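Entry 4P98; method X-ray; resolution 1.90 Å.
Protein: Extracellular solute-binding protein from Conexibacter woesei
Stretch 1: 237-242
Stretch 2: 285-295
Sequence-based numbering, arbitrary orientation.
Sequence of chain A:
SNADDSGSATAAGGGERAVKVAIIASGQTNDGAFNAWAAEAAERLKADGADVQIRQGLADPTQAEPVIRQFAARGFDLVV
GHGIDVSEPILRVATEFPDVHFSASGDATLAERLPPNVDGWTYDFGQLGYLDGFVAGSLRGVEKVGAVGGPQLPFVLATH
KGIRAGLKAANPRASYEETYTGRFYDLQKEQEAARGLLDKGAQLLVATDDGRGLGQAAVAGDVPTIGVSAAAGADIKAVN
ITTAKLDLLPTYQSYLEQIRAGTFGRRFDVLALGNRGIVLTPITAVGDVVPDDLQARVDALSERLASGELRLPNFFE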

ATOM      1  N   LYS A 237       2.577  14.012 -11.087  1.00 22.78           N
ATOM      2  CA  LYS A 237       3.689  13.179 -10.606  1.00 26.18           C
ATOM      3  C   LYS A 237       4.898  14.039 -10.264  1.00 25.33           C
ATOM      4  O   LYS A 237       5.612  13.765  -9.305  1.00 23.83           O
ATOM      5  CB  LYS A 237       4.060  12.091 -11.624  1.00 29.91           C
ATOM      6  CG  LYS A 237       3.049  10.949 -11.692  1.00 32.04           C
ATOM      7  CD  LYS A 237       3.633   9.686 -12.320  1.00 36.19           C
ATOM      8  CE  LYS A 237       3.776   9.826 -13.828  1.00 39.27           C
ATOM      9  NZ  LYS A 237       4.304   8.580 -14.455  1.00 45.62           N
ATOM     10  N   ALA A 238       5.108  15.109 -11.023  1.00 27.84           N
ATOM     11  CA  ALA A 238       6.242  15.989 -10.798  1.00 26.28           C
ATOM     12  C   ALA A 238       6.226  16.682  -9.436  1.00 23.01           C
ATOM     13  O   ALA A 238       7.262  17.108  -8.968  1.00 24.40           O
ATOM     14  CB  ALA A 238       6.350  17.022 -11.921  1.00 28.83           C
ATOM     15  N   VAL A 239       5.070  16.794  -8.781  1.00 21.41           N
ATOM     16  CA  VAL A 239       5.029  17.421  -7.461  1.00 19.98           C
ATOM     17  C   VAL A 239       4.880  16.408  -6.310  1.00 16.29           C
ATOM     18  O   VAL A 239       4.850  16.791  -5.161  1.00 17.03           O
ATOM     19  CB  VAL A 239       3.945  18.517  -7.378  1.00 20.67           C
ATOM     20  CG1 VAL A 239       4.197  19.553  -8.467  1.00 22.06           C
ATOM     21  CG2 VAL A 239       2.536  17.934  -7.493  1.00 21.37           C
ATOM     22  N   ASN A 240       4.784  15.126  -6.633  1.00 17.02           N
ATOM     23  CA  ASN A 240       4.681  14.088  -5.598  1.00 17.12           C
ATOM     24  C   ASN A 240       6.073  13.632  -5.157  1.00 15.70           C
ATOM     25  O   ASN A 240       6.788  12.974  -5.907  1.00 18.57           O
ATOM     26  CB  ASN A 240       3.862  12.906  -6.094  1.00 16.12           C
ATOM     27  CG  ASN A 240       3.395  12.005  -4.959  1.00 16.73           C
ATOM     28  OD1 ASN A 240       2.588  12.407  -4.109  1.00 14.72           O
ATOM     29  ND2 ASN A 240       3.885  10.772  -4.957  1.00 16.11           N
ATOM     30  N   ILE A 241       6.432  13.998  -3.936  1.00 16.46           N
ATOM     31  CA  ILE A 241       7.743  13.688  -3.363  1.00 18.46           C
ATOM     32  C   ILE A 241       7.910  12.183  -3.312  1.00 19.28           C
ATOM     33  O   ILE A 241       8.853  11.616  -3.883  1.00 20.37           O
ATOM     34  CB  ILE A 241       7.878  14.286  -1.956  1.00 18.20           C
ATOM     35  CG1 ILE A 241       7.850  15.804  -2.024  1.00 17.50           C
ATOM     36  CG2 ILE A 241       9.196  13.856  -1.310  1.00 19.30           C
ATOM     37  CD1 ILE A 241       7.542  16.464  -0.694  1.00 17.25           C
ATOM     38  N   THR A 242       6.938  11.530  -2.689  1.00 17.37           N
ATOM     39  CA  THR A 242       6.980  10.100  -2.544  1.00 17.10           C
ATOM     40  C   THR A 242       5.621   9.590  -2.082  1.00 16.32           C
ATOM     41  O   THR A 242       4.754  10.367  -1.715  1.00 15.54           O
ATOM     42  CB  THR A 242       8.071   9.700  -1.518  1.00 17.22           C
ATOM     43  OG1 THR A 242       8.259   8.273  -1.530  1.00 20.38           O
ATOM     44  CG2 THR A 242       7.698  10.169  -0.140  1.00 17.07           C
ATOM     45  N   ALA A 285      12.672  15.206  -5.878  1.00 25.77           N
ATOM     46  CA  ALA A 285      12.936  16.482  -5.251  1.00 28.34           C
ATOM     47  C   ALA A 285      11.924  17.483  -5.824  1.00 30.27           C
ATOM     48  O   ALA A 285      11.772  17.598  -7.038  1.00 37.73           O
ATOM     49  CB  ALA A 285      14.368  16.927  -5.523  1.00 31.05           C
ATOM     50  N   VAL A 286      11.208  18.165  -4.941  1.00 24.88           N
ATOM     51  CA  VAL A 286      10.156  19.080  -5.327  1.00 27.70           C
ATOM     52  C   VAL A 286      10.413  20.377  -4.598  1.00 28.43           C
ATOM     53  O   VAL A 286      10.567  20.383  -3.382  1.00 27.77           O
ATOM     54  CB  VAL A 286       8.768  18.542  -4.931  1.00 26.57           C
ATOM     55  CG1 VAL A 286       7.676  19.507  -5.384  1.00 29.04           C
ATOM     56  CG2 VAL A 286       8.555  17.167  -5.540  1.00 25.75           C
ATOM     57  N   GLY A 287      10.457  21.478  -5.342  1.00 30.39           N
ATOM     58  CA  GLY A 287      10.900  22.745  -4.787  1.00 32.15           C
ATOM     59  C   GLY A 287      12.261  22.525  -4.158  1.00 30.20           C
ATOM     60  O   GLY A 287      13.113  21.839  -4.736  1.00 31.30           O
ATOM     61  N   ASP A 288      12.455  23.083  -2.970  1.00 28.64           N
ATOM     62  CA  ASP A 288      13.657  22.814  -2.186  1.00 37.20           C
ATOM     63  C   ASP A 288      13.261  22.318  -0.791  1.00 35.42           C
ATOM     64  O   ASP A 288      13.962  22.558   0.185  1.00 39.82           O
ATOM     65  CB  ASP A 288      14.539  24.072  -2.104  1.00 44.45           C
ATOM     66  CG  ASP A 288      13.952  25.140  -1.204  1.00 49.58           C
ATOM     67  OD1 ASP A 288      12.724  25.111  -0.960  1.00 57.28           O
ATOM     68  OD2 ASP A 288      14.722  26.002  -0.729  1.00 65.55           O
ATOM     69  N   VAL A 289      12.129  21.623  -0.700  1.00 29.97           N
ATOM     70  CA  VAL A 289      11.659  21.123   0.596  1.00 29.83           C
ATOM     71  C   VAL A 289      12.219  19.736   0.939  1.00 24.10           C
ATOM     72  O   VAL A 289      12.123  19.324   2.084  1.00 27.88           O
ATOM     73  CB  VAL A 289      10.112  21.064   0.673  1.00 30.33           C
ATOM     74  CG1 VAL A 289       9.497  22.395   0.234  1.00 33.27           C
ATOM     75  CG2 VAL A 289       9.576  19.911  -0.160  1.00 28.69           C
ATOM     76  N   VAL A 290      12.778  19.015  -0.037  1.00 23.90           N
ATOM     77  CA  VAL A 290      13.218  17.626   0.189  1.00 28.02           C
ATOM     78  C   VAL A 290      14.686  17.556   0.628  1.00 33.18           C
ATOM     79  O   VAL A 290      15.580  17.864  -0.165  1.00 32.05           O
ATOM     80  CB  VAL A 290      13.048  16.747  -1.064  1.00 29.24           C
ATOM     81  CG1 VAL A 290      13.436  15.303  -0.756  1.00 29.35           C
ATOM     82  CG2 VAL A 290      11.607  16.801  -1.570  1.00 28.50           C
ATOM     83  N   PRO A 291      14.946  17.133   1.879  1.00 35.46           N
ATOM     84  CA  PRO A 291      16.357  17.018   2.284  1.00 33.58           C
ATOM     85  C   PRO A 291      17.099  15.930   1.510  1.00 33.10           C
ATOM     86  O   PRO A 291      16.499  14.910   1.129  1.00 32.00           O
ATOM     87  CB  PRO A 291      16.270  16.685   3.774  1.00 33.38           C
ATOM     88  CG  PRO A 291      14.930  16.054   3.946  1.00 33.73           C
ATOM     89  CD  PRO A 291      14.035  16.800   2.989  1.00 32.87           C
ATOM     90  N   ASP A 292      18.392  16.151   1.269  1.00 31.56           N
ATOM     91  CA  ASP A 292      19.210  15.198   0.515  1.00 33.28           C
ATOM     92  C   ASP A 292      19.252  13.839   1.193  1.00 25.77           C
ATOM     93  O   ASP A 292      19.445  12.823   0.535  1.00 28.68           O
ATOM     94  CB  ASP A 292      20.651  15.705   0.352  1.00 37.48           C
ATOM     95  CG  ASP A 292      20.744  16.951  -0.512  1.00 47.25           C
ATOM     96  OD1 ASP A 292      20.015  17.036  -1.527  1.00 46.81           O
ATOM     97  OD2 ASP A 292      21.552  17.843  -0.175  1.00 53.92           O
ATOM     98  N   ASP A 293      19.077  13.831   2.506  1.00 25.15           N
ATOM     99  CA  ASP A 293      19.160  12.595   3.290  1.00 28.69           C
ATOM    100  C   ASP A 293      17.787  12.010   3.664  1.00 30.14           C
ATOM    101  O   ASP A 293      17.673  11.279   4.652  1.00 27.08           O
ATOM    102  CB  ASP A 293      19.980  12.842   4.559  1.00 30.07           C
ATOM    103  CG  ASP A 293      19.268  13.747   5.551  1.00 32.44           C
ATOM    104  OD1 ASP A 293      18.272  14.389   5.165  1.00 38.77           O
ATOM    105  OD2 ASP A 293      19.695  13.820   6.723  1.00 37.91           O
ATOM    106  N   LEU A 294      16.742  12.313   2.899  1.00 27.93           N
ATOM    107  CA  LEU A 294      15.404  11.851   3.299  1.00 26.47           C
ATOM    108  C   LEU A 294      15.341  10.333   3.422  1.00 20.97           C
ATOM    109  O   LEU A 294      14.827   9.822   4.416  1.00 27.31           O
ATOM    110  CB  LEU A 294      14.311  12.346   2.351  1.00 26.97           C
ATOM    111  CG  LEU A 294      12.890  11.928   2.760  1.00 26.55           C
ATOM    112  CD1 LEU A 294      12.538  12.422   4.157  1.00 26.01           C
ATOM    113  CD2 LEU A 294      11.891  12.437   1.728  1.00 27.21           C
ATOM    114  N   GLN A 295      15.870   9.630   2.422  1.00 20.30           N
ATOM    115  CA  GLN A 295      15.859   8.175   2.393  1.00 24.09           C
ATOM    116  C   GLN A 295      16.621   7.590   3.578  1.00 27.85           C
ATOM    117  O   GLN A 295      16.169   6.609   4.171  1.00 27.52           O
ATOM    118  CB  GLN A 295      16.416   7.626   1.077  1.00 24.04           C
ATOM    119  CG  GLN A 295      16.305   6.108   0.939  1.00 25.88           C
ATOM    120  CD  GLN A 295      14.862   5.627   0.947  1.00 30.10           C
ATOM    121  OE1 GLN A 295      14.399   4.976   1.895  1.00 31.52           O
ATOM    122  NE2 GLN A 295      14.139   5.965  -0.102  1.00 28.11           N
TER

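The contact between these two stretches is built around Ile241, a buried residue whose branched side chain reaches four residues of the second stretch. CG1 of Ile241 lies 3.8 Å from CG2 of Val286, CD1 of Ile241 lies 4.0 Å from CG2 of Val289, and CG2 of Ile241 lies 3.8 Å from CG2 of Val290 and 4.3 Å from CD2 of Leu294. Isoleucine suits such a place because it branches at CB and carries a longer arm besides. With chi1 at -65° (m) and chi2 at 162° (t), that arm is extended and its end meets Val289, and the CG2 methyl reaches Leu294, while Val290 lies against all three of the isoleucine's outer carbons. No directional bond is involved; these are van der Waals contacts between hydrocarbon groups, favoured because they remove apolar surface from water.

Val286 is the main counterpart from the second stretch. Its CA-to-CB bond points toward the first stretch, and its t rotamer places CG2 against Ile241. The same methyl lies over the neighbouring backbone, with CG2 of Val286 3.7 Å from the carbonyl O of Ala238 and 3.7 Å from that of Val239. These are packing contacts of a methyl with carbonyl oxygens and not hydrogen bonds, since a valine methyl offers no polar donor. The other methyl of Val286 completes a looser apolar contact, CG1 being 4.3 Å from CB of Val239. A valine is compact enough to lie close to main chain here and still present two methyls to its surroundings.

Val289, Val290 and Leu294 also direct their CA-to-CB bonds toward the first stretch, so the second stretch curls around the isoleucine with a series of aliphatic groups. Leucine is the longest of the three, and the buried Leu294 brings a terminal methyl to the isoleucine from the start of a helix that continues later in the chain.

The backbones approach closely without pairing. The CA atoms of Val239 and Val286 are 5.8 Å apart and those of Ile241 and Ala285 6.2 Å, yet no hydrogen bond crosses between the stretches. Each stretch makes its own local bonds. In the first, a type I turn from Lys237 to Asn240 is closed by Asn240 N donating to Lys237 O at 3.1 Å. In the second, Val289 N gives a weak bond to Val286 O at 3.3 Å, and a type I turn from Pro291 to Leu294 is closed by Leu294 N donating to Pro291 O at 3.2 Å. Between Val286 and Asp288, Gly287 adopts a positive phi of 54°, a conformation that by itself favours glycine.

Toward the edge, polar and exposed residues take over. Asn240 points its CA-to-CB bond away from the second stretch, and its amide is hydrogen-bonded elsewhere in the structure. Lys237, Asp288 and Asp292 are exposed and make no contact across the interface, as fits charged side chains that can remain hydrated. Asp293 occupies the N-cap position, but its side chain makes no capping bond.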